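Local coordinates for protein orotidine 5'-phosphate decarboxylase (Pyrococcus horikoshii, PDB 2CZD) that probably catalyses the decarboxylation of orotidine 5'-monophosphate to UMP, the last step of de novo UMP synthesis, and works as a homodimer, at residues Asp62-Asn67 with Arg90-Ala95; Ala79-Val84 with Leu99-Met104. One frame throughout, in Å; residues are numbered along the deposited sequence.

Contact 1 (Asp62-Asn67 with Arg90-Ala95); sequences DIPNTN and RDSVMA
Two hydrogen bonds tie Ser-92 to the chain around Asp-62 and Asn-67. The Ser-92 hydroxyl donates to Asp-62 O, with OG 2.7 Å from that oxygen and in its carbonyl plane; chi1 of -73° sets OG beside its own backbone N, facing the turn. In return Asn-67 ND2 donates a hydrogen bond to Ser-92 O at 3.0 Å, nearly straight at 168° and within the amide plane, although it arrives from above the plane of the acceptor carbonyl. The other end of that amide is gripped too: Asp-62 N donates to Asn-67 OD1. An alanine at Asn-67 would probably leave both Asp-62 N and Ser-92 O without these partners and the turn less firmly tied to helix 90-97. Asp-62 OD1 forms a salt bridge with Lys-59 of the second subunit.

Van der Waals packing centres on the Pro-64 ring. Its CD lies 3.3 Å from Ser-92 OG, and its CG sits 3.6 Å from Asp-91 CG, whose OD1 accepts from Gly-112 N of the second subunit. Further along, Ala-95 CB makes an apolar contact 4.2 Å from Pro-64 CB. The arrangement belongs to a TIM barrel: neighbouring outer helices meet at their N-terminal ends, beside the substrate-binding turn and the dimer interface.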
loop_
_atom_site.group_PDB
_atom_site.type_symbol
_atom_site.label_atom_id
_atom_site.label_comp_id
_atom_site.label_asym_id
_atom_site.label_seq_id
_atom_site.Cartn_x
_atom_site.Cartn_y
_atom_site.Cartn_z
ATOM N N ASP B 62 5.527 1.840 -1.552
ATOM C CA ASP B 62 5.969 1.879 -2.937
ATOM C C ASP B 62 7.332 2.567 -3.082
ATOM O O ASP B 62 7.992 2.933 -2.080
ATOM C CB ASP B 62 4.915 2.610 -3.786
ATOM C CG ASP B 62 4.710 1.954 -5.143
ATOM O OD1 ASP B 62 5.694 1.816 -5.891
ATOM O OD2 ASP B 62 3.568 1.575 -5.468
ATOM N N ILE B 63 7.775 2.720 -4.334
ATOM C CA ILE B 63 9.031 3.408 -4.595
ATOM C C ILE B 63 8.848 4.881 -4.202
ATOM O O ILE B 63 7.722 5.406 -4.162
ATOM C CB ILE B 63 9.456 3.284 -6.075
ATOM C CG1 ILE B 63 8.501 4.045 -6.986
ATOM C CG2 ILE B 63 9.468 1.820 -6.461
ATOM C CD1 ILE B 63 8.928 3.990 -8.471
ATOM N N PRO B 64 9.948 5.581 -3.918
ATOM C CA PRO B 64 9.835 6.984 -3.510
ATOM C C PRO B 64 8.943 7.888 -4.344
ATOM O O PRO B 64 8.071 8.566 -3.798
ATOM C CB PRO B 64 11.288 7.458 -3.468
ATOM C CG PRO B 64 12.019 6.210 -3.053
ATOM C CD PRO B 64 11.350 5.124 -3.880
ATOM N N ASN B 65 9.126 7.894 -5.658
ATOM C CA ASN B 65 8.301 8.784 -6.459
ATOM C C ASN B 65 6.812 8.466 -6.417
ATOM O O ASN B 65 5.986 9.376 -6.437
ATOM C CB ASN B 65 8.745 8.813 -7.918
ATOM C CG ASN B 65 8.074 9.950 -8.680
ATOM O OD1 ASN B 65 8.300 11.130 -8.379
ATOM N ND2 ASN B 65 7.228 9.607 -9.652
ATOM N N THR B 66 6.458 7.182 -6.388
ATOM C CA THR B 66 5.049 6.808 -6.338
ATOM C C THR B 66 4.473 7.139 -4.956
ATOM O O THR B 66 3.342 7.607 -4.857
ATOM C CB THR B 66 4.885 5.340 -6.704
ATOM O OG1 THR B 66 5.381 5.166 -8.043
ATOM C CG2 THR B 66 3.399 4.912 -6.654
ATOM N N ASN B 67 5.259 6.914 -3.897
ATOM C CA ASN B 67 4.808 7.280 -2.556
ATOM C C ASN B 67 4.537 8.783 -2.545
ATOM O O ASN B 67 3.539 9.244 -1.989
ATOM C CB ASN B 67 5.897 6.980 -1.520
ATOM C CG ASN B 67 5.739 5.612 -0.890
ATOM O OD1 ASN B 67 4.998 4.767 -1.395
ATOM N ND2 ASN B 67 6.441 5.385 0.220
ATOM N N ARG B 90 14.224 4.283 3.859
ATOM C CA ARG B 90 14.140 5.663 4.322
ATOM C C ARG B 90 13.752 6.645 3.205
ATOM O O ARG B 90 13.070 7.633 3.470
ATOM C CB ARG B 90 15.484 6.070 4.925
ATOM C CG ARG B 90 15.821 5.284 6.181
ATOM C CD ARG B 90 17.306 5.448 6.519
ATOM N NE ARG B 90 17.710 4.888 7.818
ATOM C CZ ARG B 90 17.881 3.593 8.110
ATOM N NH1 ARG B 90 17.679 2.633 7.207
ATOM N NH2 ARG B 90 18.315 3.258 9.329
ATOM N N ASP B 91 14.175 6.382 1.972
ATOM C CA ASP B 91 13.809 7.270 0.877
ATOM C C ASP B 91 12.308 7.242 0.632
ATOM O O ASP B 91 11.700 8.291 0.410
ATOM C CB ASP B 91 14.613 6.978 -0.416
ATOM C CG ASP B 91 14.669 5.500 -0.790
ATOM O OD1 ASP B 91 15.364 5.185 -1.783
ATOM O OD2 ASP B 91 14.045 4.662 -0.127
ATOM N N SER B 92 11.707 6.054 0.683
ATOM C CA SER B 92 10.269 5.951 0.509
ATOM C C SER B 92 9.521 6.625 1.660
ATOM O O SER B 92 8.456 7.208 1.438
ATOM C CB SER B 92 9.845 4.490 0.346
ATOM O OG SER B 92 10.245 4.021 -0.939
ATOM N N VAL B 93 10.083 6.586 2.873
ATOM C CA VAL B 93 9.445 7.257 4.007
ATOM C C VAL B 93 9.588 8.768 3.834
ATOM O O VAL B 93 8.598 9.515 3.946
ATOM C CB VAL B 93 10.118 6.878 5.335
ATOM C CG1 VAL B 93 9.498 7.686 6.468
ATOM C CG2 VAL B 93 9.929 5.385 5.613
ATOM N N MET B 94 10.807 9.228 3.522
ATOM C CA MET B 94 11.009 10.665 3.401
ATOM C C MET B 94 10.264 11.300 2.234
ATOM O O MET B 94 9.920 12.491 2.285
ATOM C CB MET B 94 12.509 10.992 3.340
ATOM C CG MET B 94 13.243 10.775 4.660
ATOM S SD MET B 94 12.527 11.677 6.061
ATOM C CE MET B 94 12.810 13.324 5.588
ATOM N N ALA B 95 9.958 10.511 1.205
ATOM C CA ALA B 95 9.197 11.068 0.077
ATOM C C ALA B 95 7.795 11.493 0.518
ATOM O O ALA B 95 7.198 12.411 -0.069
ATOM C CB ALA B 95 9.113 10.074 -1.066
#

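Contact 2 (Ala79-Val84 with Leu99-Met104); sequences ADYVIV and LGEIIM
Strands 81-85 and 101-105 are parallel neighbours in the TIM barrel, joined through helix 90-97 as a beta-alpha-beta unit, and Val-82, Ile-83 and Val-84 pair with Ile-102, Ile-103 and Met-104. The axes of residues 81-84 and 101-104 approach to 4.5 Å, at a crossing angle of -32°. Three backbone hydrogen bonds define the ladder: Val-82 N to Glu-101 O, Ile-103 N to Val-82 O, and Val-84 N to Ile-103 O, the last at 2.9 Å and close to the carbonyl axis.

On the barrel-interior face, Tyr-81 and Glu-101 lie side by side and point the same way, ring and carboxylate planes 53° apart, with Tyr-81 CD2 3.6 Å from Glu-101 CB. A water donates to both Tyr-81 OH and Glu-101 OE2, while the phenol is also hydrogen-bonded to Glu-53. Ile-103 CD1 reaches Tyr-81 CB at 4.0 Å, and Ile-83 CG1 lies 3.9 Å from Ile-103 CB. The other face, turned to helix 90-97, carries Val-84 CG2, held between its backbone N and carbonyl carbon, 4.0 Å from Met-104 CG.

A second water bridges Asp-80 O, at 2.8 Å, to Glu-101 N. The chemistry is thus divided: aliphatic side chains meet on both faces around Val-82 to Val-84, whereas near Asp-80, Tyr-81 and Glu-101 two waters bridge polar groups of the two segments.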
loop_
_atom_site.group_PDB
_atom_site.type_symbol
_atom_site.label_atom_id
_atom_site.label_comp_id
_atom_site.label_asym_id
_atom_site.label_seq_id
_atom_site.Cartn_x
_atom_site.Cartn_y
_atom_site.Cartn_z
ATOM N N ALA B 79 -5.890 15.103 4.157
ATOM C CA ALA B 79 -5.290 14.284 5.210
ATOM C C ALA B 79 -4.261 15.089 5.972
ATOM O O ALA B 79 -3.542 15.908 5.391
ATOM C CB ALA B 79 -4.601 13.025 4.617
ATOM N N ASP B 80 -4.191 14.847 7.277
ATOM C CA ASP B 80 -3.215 15.500 8.128
ATOM C C ASP B 80 -2.022 14.590 8.385
ATOM O O ASP B 80 -0.931 15.071 8.667
ATOM C CB ASP B 80 -3.856 15.901 9.455
ATOM C CG ASP B 80 -4.903 16.959 9.270
ATOM O OD1 ASP B 80 -4.531 18.133 9.018
ATOM O OD2 ASP B 80 -6.090 16.605 9.360
ATOM N N TYR B 81 -2.238 13.275 8.303
ATOM C CA TYR B 81 -1.154 12.309 8.526
ATOM C C TYR B 81 -1.320 11.141 7.585
ATOM O O TYR B 81 -2.438 10.758 7.259
ATOM C CB TYR B 81 -1.163 11.711 9.949
ATOM C CG TYR B 81 -1.264 12.710 11.064
ATOM C CD1 TYR B 81 -2.510 13.187 11.471
ATOM C CD2 TYR B 81 -0.122 13.212 11.682
ATOM C CE1 TYR B 81 -2.614 14.150 12.478
ATOM C CE2 TYR B 81 -0.216 14.185 12.694
ATOM C CZ TYR B 81 -1.467 14.643 13.073
ATOM O OH TYR B 81 -1.562 15.644 14.018
ATOM N N VAL B 82 -0.201 10.555 7.160
ATOM C CA VAL B 82 -0.268 9.374 6.315
ATOM C C VAL B 82 0.557 8.295 6.994
ATOM O O VAL B 82 1.684 8.560 7.440
ATOM C CB VAL B 82 0.340 9.637 4.898
ATOM C CG1 VAL B 82 0.513 8.324 4.153
ATOM C CG2 VAL B 82 -0.580 10.563 4.092
ATOM N N ILE B 83 -0.020 7.093 7.110
ATOM C CA ILE B 83 0.710 5.951 7.678
ATOM C C ILE B 83 1.555 5.315 6.570
ATOM O O ILE B 83 1.050 4.977 5.491
ATOM C CB ILE B 83 -0.262 4.922 8.285
ATOM C CG1 ILE B 83 -0.960 5.577 9.477
ATOM C CG2 ILE B 83 0.492 3.643 8.745
ATOM C CD1 ILE B 83 -2.023 4.698 10.184
ATOM N N VAL B 84 2.845 5.144 6.851
ATOM C CA VAL B 84 3.782 4.596 5.879
ATOM C C VAL B 84 4.594 3.471 6.490
ATOM O O VAL B 84 4.867 3.468 7.699
ATOM C CB VAL B 84 4.764 5.694 5.393
ATOM C CG1 VAL B 84 4.001 6.839 4.773
ATOM C CG2 VAL B 84 5.610 6.180 6.572
ATOM N N LEU B 99 5.967 15.961 2.219
ATOM C CA LEU B 99 4.670 16.593 1.962
ATOM C C LEU B 99 3.699 16.740 3.132
ATOM O O LEU B 99 2.719 17.492 3.031
ATOM C CB LEU B 99 3.961 15.846 0.827
ATOM C CG LEU B 99 4.806 15.772 -0.441
ATOM C CD1 LEU B 99 4.047 14.998 -1.505
ATOM C CD2 LEU B 99 5.130 17.188 -0.918
ATOM N N GLY B 100 3.954 16.034 4.229
ATOM C CA GLY B 100 3.060 16.115 5.373
ATOM C C GLY B 100 3.520 15.203 6.497
ATOM O O GLY B 100 4.498 14.460 6.350
ATOM N N GLU B 101 2.808 15.233 7.618
ATOM C CA GLU B 101 3.192 14.410 8.762
ATOM C C GLU B 101 2.904 12.940 8.541
ATOM O O GLU B 101 1.932 12.555 7.883
ATOM C CB GLU B 101 2.515 14.931 10.033
ATOM C CG GLU B 101 2.985 16.351 10.369
ATOM C CD GLU B 101 2.456 16.861 11.684
ATOM O OE1 GLU B 101 2.985 16.434 12.726
ATOM O OE2 GLU B 101 1.502 17.679 11.675
ATOM N N ILE B 102 3.770 12.114 9.112
ATOM C CA ILE B 102 3.673 10.689 8.932
ATOM C C ILE B 102 3.653 9.905 10.219
ATOM O O ILE B 102 4.077 10.382 11.274
ATOM C CB ILE B 102 4.865 10.153 8.091
ATOM C CG1 ILE B 102 6.201 10.479 8.776
ATOM C CG2 ILE B 102 4.820 10.760 6.676
ATOM C CD1 ILE B 102 7.407 9.664 8.238
ATOM N N ILE B 103 3.148 8.684 10.116
ATOM C CA ILE B 103 3.100 7.737 11.231
ATOM C C ILE B 103 3.737 6.491 10.620
ATOM O O ILE B 103 3.315 6.048 9.555
ATOM C CB ILE B 103 1.648 7.437 11.657
ATOM C CG1 ILE B 103 1.068 8.673 12.353
ATOM C CG2 ILE B 103 1.607 6.183 12.587
ATOM C CD1 ILE B 103 -0.450 8.655 12.486
ATOM N N MET B 104 4.742 5.919 11.282
ATOM C CA MET B 104 5.457 4.764 10.734
ATOM C C MET B 104 5.073 3.420 11.311
ATOM O O MET B 104 4.804 3.299 12.487
ATOM C CB MET B 104 6.975 4.968 10.908
ATOM C CG MET B 104 7.507 6.139 10.095
ATOM S SD MET B 104 9.244 6.550 10.479
ATOM C CE MET B 104 10.108 5.033 9.941
HETATM O O HOH W 1 0.545 17.143 7.396
HETATM O O HOH W 2 0.688 17.325 14.478
#

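How the contacts relate
The two contacts interleave along the chain: helix 64-76 leads into strand 81-85, which is followed by helix 90-97 and strand 101-105. Contact 1 joins the outer helices and contact 2 the inner strands of one sector of the barrel, with centres 12 Å apart. Val-93 links them physically, its CG1 packing 3.4 Å from Ile-102 CD1. Each has a side near the active site. Residues Asp-62 to Thr-66 of contact 1 are substrate-binding positions, and a bound dithiothreitol, probably from the crystallisation liquor, lies about 3 Å from the Ile-63 side chain. In contact 2 the evidence is Ile-83, whose side chain is about 4 Å from that of Lys-59 of the same chain, the proton donor.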